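Local coordinates for 3-oxoacyl-[acyl-carrier-protein] synthase 3 (Micrococcus luteus NCTC 2665, PDB 4EWP) that probably catalyses the first condensation of fatty acid synthesis, joining a short acyl starter to two carbons from malonyl-ACP, at residues 12-16 / 182-186; 86-90 / 101-106. All coordinates share one frame; numbering follows the deposited sequence.

Overall arrangement
Both contacts belong to the first of the two similar five-stranded mixed sheets of this thiolase fold, in which strand 13-22 lies at one edge and strand 86-90 lies between strands 144-152 and 116-120. Contact 1 sits at the edge strand, where the chain leaves strand 170-180 on its way to strand 189-192 of the second sheet; contact 2 packs helix 101-108 on strand 86-90. The centres are 22 Å apart and the nearest atoms about 11 Å. Along the chain, both segments of contact 2 fall between those of contact 1. Each contact also touches the second subunit, so both lie near the homodimer interface.

Contact 1. Residues 12-16 / 182-186; sequences AASRI and EPGIS
The backbones of A13-I16 and E182-I185 run 60° apart and come nearest where the CA atoms of R15 and G184 lie 4.2 Å from each other. This is the passage between the two halves of the thiolase fold: 182-186 leads from strand 170-180 of the first sheet toward the second, and 13-16 begins the edge strand of the first. One direct bond, a weak one, spans the gap, from G184 N to S14 O (2.9 Å, bent to 130° at the hydrogen). Waters supply the rest: one accepts from both S14 N and I185 N, and another accepts from I16 N and donates to G184 O. At the start of the strand, A13 CB rests 3.5 Å from P183 CA, and the second subunit closes in with its Q7, which packs on both residues and hydrogen-bonds I185 O through NE2. I185 carries most of the side-chain contact. Its CG1 branch, set beside the backbone N and opposite the carbonyl carbon (chi1 -55°), extends so that CD1 reaches I16 CG1 at 4.1 Å, the two isoleucines crossing at about a right angle. With an alanine here in place of I185, I16 CG1 would probably lose this partner, and the S14 hydroxyl the methylene and methyl beyond CB that lie against it. That hydroxyl is turned between its own backbone N and carbonyl carbon and hydrogen-bonds D134 on helix 125-138, while I185 CD1 lies 3.6 Å from S14 OG.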
loop_
_atom_site.group_PDB
_atom_site.type_symbol
_atom_site.label_atom_id
_atom_site.label_comp_id
_atom_site.label_asym_id
_atom_site.label_seq_id
_atom_site.Cartn_x
_atom_site.Cartn_y
_atom_site.Cartn_z
ATOM N N ALA A 12 -2.560 17.787 20.036
ATOM C CA ALA A 12 -3.833 18.426 19.716
ATOM C C ALA A 12 -4.225 18.257 18.243
ATOM O O ALA A 12 -5.402 18.052 17.915
ATOM C CB ALA A 12 -3.776 19.910 20.082
ATOM N N ALA A 13 -3.242 18.350 17.351
ATOM C CA ALA A 13 -3.545 18.386 15.923
ATOM C C ALA A 13 -2.310 18.114 15.076
ATOM O O ALA A 13 -1.263 17.718 15.586
ATOM C CB ALA A 13 -4.176 19.731 15.548
ATOM N N SER A 14 -2.435 18.339 13.777
ATOM C CA SER A 14 -1.356 18.017 12.849
ATOM C C SER A 14 -1.227 19.123 11.819
ATOM O O SER A 14 -2.095 19.991 11.725
ATOM C CB SER A 14 -1.703 16.733 12.110
ATOM O OG SER A 14 -2.931 16.917 11.423
ATOM N N ARG A 15 -0.171 19.078 11.012
ATOM C CA ARG A 15 0.019 20.121 10.008
ATOM C C ARG A 15 1.096 19.735 9.014
ATOM O O ARG A 15 2.052 19.036 9.357
ATOM C CB ARG A 15 0.319 21.468 10.687
ATOM C CG ARG A 15 1.605 22.174 10.284
ATOM C CD ARG A 15 1.708 23.542 10.991
ATOM N NE ARG A 15 2.927 24.278 10.635
ATOM C CZ ARG A 15 3.999 24.403 11.422
ATOM N NH1 ARG A 15 4.011 23.847 12.631
ATOM N NH2 ARG A 15 5.062 25.091 11.002
ATOM N N ILE A 16 0.915 20.169 7.773
ATOM C CA ILE A 16 1.916 19.955 6.735
ATOM C C ILE A 16 2.976 21.023 6.930
ATOM O O ILE A 16 2.681 22.215 6.830
ATOM C CB ILE A 16 1.289 20.070 5.324
ATOM C CG1 ILE A 16 0.296 18.920 5.090
ATOM C CG2 ILE A 16 2.377 20.114 4.242
ATOM C CD1 ILE A 16 -0.523 19.019 3.811
ATOM N N GLU A 182 -1.969 23.854 16.656
ATOM C CA GLU A 182 -3.156 24.334 15.968
ATOM C C GLU A 182 -3.498 23.431 14.792
ATOM O O GLU A 182 -2.606 22.972 14.081
ATOM C CB GLU A 182 -2.950 25.771 15.497
ATOM C CG GLU A 182 -2.865 26.784 16.631
ATOM C CD GLU A 182 -4.210 27.025 17.304
ATOM O OE1 GLU A 182 -5.251 26.986 16.610
ATOM O OE2 GLU A 182 -4.227 27.251 18.529
ATOM N N PRO A 183 -4.795 23.177 14.589
ATOM C CA PRO A 183 -5.326 22.371 13.482
ATOM C C PRO A 183 -4.807 22.862 12.133
ATOM O O PRO A 183 -5.076 24.003 11.765
ATOM C CB PRO A 183 -6.835 22.625 13.560
ATOM C CG PRO A 183 -7.086 23.019 14.971
ATOM C CD PRO A 183 -5.865 23.769 15.411
ATOM N N GLY A 184 -4.082 22.016 11.411
ATOM C CA GLY A 184 -3.579 22.368 10.094
ATOM C C GLY A 184 -4.100 21.471 8.984
ATOM O O GLY A 184 -3.898 21.764 7.801
ATOM N N ILE A 185 -4.781 20.389 9.366
ATOM C CA ILE A 185 -5.368 19.448 8.403
ATOM C C ILE A 185 -6.798 19.102 8.827
ATOM O O ILE A 185 -7.027 18.546 9.906
ATOM C CB ILE A 185 -4.534 18.149 8.317
ATOM C CG1 ILE A 185 -3.073 18.460 7.983
ATOM C CG2 ILE A 185 -5.117 17.176 7.305
ATOM C CD1 ILE A 185 -2.196 17.223 7.861
ATOM N N SER A 186 -7.761 19.438 7.985
ATOM C CA SER A 186 -9.165 19.200 8.301
ATOM C C SER A 186 -9.508 17.716 8.143
ATOM O O SER A 186 -8.755 16.973 7.509
ATOM C CB SER A 186 -10.061 20.047 7.395
ATOM O OG SER A 186 -10.132 19.489 6.092
HETATM O O HOH W 1 -4.934 19.013 12.132
HETATM O O HOH W 2 -1.275 21.856 6.925
#

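Contact 2. Residues 86-90 / 101-106; sequences AVIVS and AAALVA
V87 and V89, two residues apart on strand 86-90, both direct their side chains at helix 101-106 and illustrate how a beta-branched residue offers two methyls to a helix. The valines share one rotamer: CG1 stands opposite the backbone N (chi1 174° in V87 and 167° in V89), and CG2 lies beside that N. Repeating the torsion on the same face of the strand gives the helix a row of similar methyl pairs. V89 CG2 comes down on A102, 3.6 Å from A102 CA, while its CG1 reaches back to A101 CB at 4.4 Å. In V87 the branches divide differently, CG2 meeting A106 CB at 3.9 Å and CG1 lying against A102, 4.0 Å from A102 O, with V105 CG1 a more distant neighbour. The small alanines let the backbones approach closely, with V89 CA and A102 CA 5.3 Å apart and the segment axes 7.9 Å apart. V105, one turn after A101, fills in beside both valines, its CG2 4.3 Å from V89 CG2. D118 on strand 116-120 accepts from the N-H groups of A101 and A102. Strand, helix and the parallel strand 116-120 that follows form the beta-alpha-beta crossover typical of the layered thiolase fold.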
loop_
_atom_site.group_PDB
_atom_site.type_symbol
_atom_site.label_atom_id
_atom_site.label_comp_id
_atom_site.label_asym_id
_atom_site.label_seq_id
_atom_site.Cartn_x
_atom_site.Cartn_y
_atom_site.Cartn_z
ATOM N N ALA A 86 7.817 7.845 10.294
ATOM C CA ALA A 86 7.124 6.997 9.324
ATOM C C ALA A 86 7.315 7.515 7.907
ATOM O O ALA A 86 7.468 8.722 7.697
ATOM C CB ALA A 86 5.644 6.907 9.651
ATOM N N VAL A 87 7.297 6.603 6.942
ATOM C CA VAL A 87 7.518 6.943 5.547
ATOM C C VAL A 87 6.420 6.269 4.752
ATOM O O VAL A 87 6.321 5.050 4.759
ATOM C CB VAL A 87 8.883 6.412 5.029
ATOM C CG1 VAL A 87 9.017 6.641 3.546
ATOM C CG2 VAL A 87 10.052 7.054 5.776
ATOM N N ILE A 88 5.578 7.057 4.089
ATOM C CA ILE A 88 4.484 6.504 3.297
ATOM C C ILE A 88 4.706 6.867 1.842
ATOM O O ILE A 88 4.815 8.047 1.487
ATOM C CB ILE A 88 3.107 7.048 3.737
ATOM C CG1 ILE A 88 2.871 6.785 5.222
ATOM C CG2 ILE A 88 2.000 6.420 2.917
ATOM C CD1 ILE A 88 1.552 7.331 5.735
ATOM N N VAL A 89 4.794 5.852 0.996
ATOM C CA VAL A 89 5.021 6.101 -0.418
ATOM C C VAL A 89 3.808 5.643 -1.208
ATOM O O VAL A 89 3.432 4.467 -1.191
ATOM C CB VAL A 89 6.276 5.394 -0.939
ATOM C CG1 VAL A 89 6.285 5.424 -2.463
ATOM C CG2 VAL A 89 7.533 6.020 -0.335
ATOM N N SER A 90 3.181 6.584 -1.891
ATOM C CA SER A 90 1.991 6.264 -2.641
ATOM C C SER A 90 2.329 6.176 -4.119
ATOM O O SER A 90 2.609 7.184 -4.753
ATOM C CB SER A 90 0.924 7.306 -2.361
ATOM O OG SER A 90 -0.103 7.178 -3.309
ATOM N N ALA A 101 8.939 0.260 -2.179
ATOM C CA ALA A 101 9.825 1.343 -2.557
ATOM C C ALA A 101 10.146 2.161 -1.310
ATOM O O ALA A 101 11.253 2.684 -1.146
ATOM C CB ALA A 101 9.127 2.207 -3.580
ATOM N N ALA A 102 9.150 2.260 -0.435
ATOM C CA ALA A 102 9.247 3.057 0.771
ATOM C C ALA A 102 10.461 2.658 1.590
ATOM O O ALA A 102 11.119 3.508 2.211
ATOM C CB ALA A 102 7.960 2.915 1.605
ATOM N N ALA A 103 10.747 1.362 1.609
ATOM C CA ALA A 103 11.835 0.852 2.437
ATOM C C ALA A 103 13.168 1.321 1.885
ATOM O O ALA A 103 14.073 1.653 2.652
ATOM C CB ALA A 103 11.780 -0.689 2.539
ATOM N N LEU A 104 13.283 1.368 0.556
ATOM C CA LEU A 104 14.470 1.962 -0.079
ATOM C C LEU A 104 14.562 3.456 0.214
ATOM O O LEU A 104 15.632 3.961 0.559
ATOM C CB LEU A 104 14.458 1.765 -1.603
ATOM C CG LEU A 104 14.843 0.404 -2.177
ATOM C CD1 LEU A 104 14.584 0.376 -3.676
ATOM C CD2 LEU A 104 16.308 0.078 -1.881
ATOM N N VAL A 105 13.442 4.164 0.064
ATOM C CA VAL A 105 13.429 5.600 0.296
ATOM C C VAL A 105 13.869 5.907 1.727
ATOM O O VAL A 105 14.748 6.752 1.951
ATOM C CB VAL A 105 12.035 6.215 0.011
ATOM C CG1 VAL A 105 11.989 7.719 0.373
ATOM C CG2 VAL A 105 11.637 5.992 -1.454
ATOM N N ALA A 106 13.272 5.201 2.684
ATOM C CA ALA A 106 13.570 5.409 4.100
ATOM C C ALA A 106 15.057 5.280 4.338
ATOM O O ALA A 106 15.655 6.094 5.047
ATOM C CB ALA A 106 12.815 4.408 4.962
#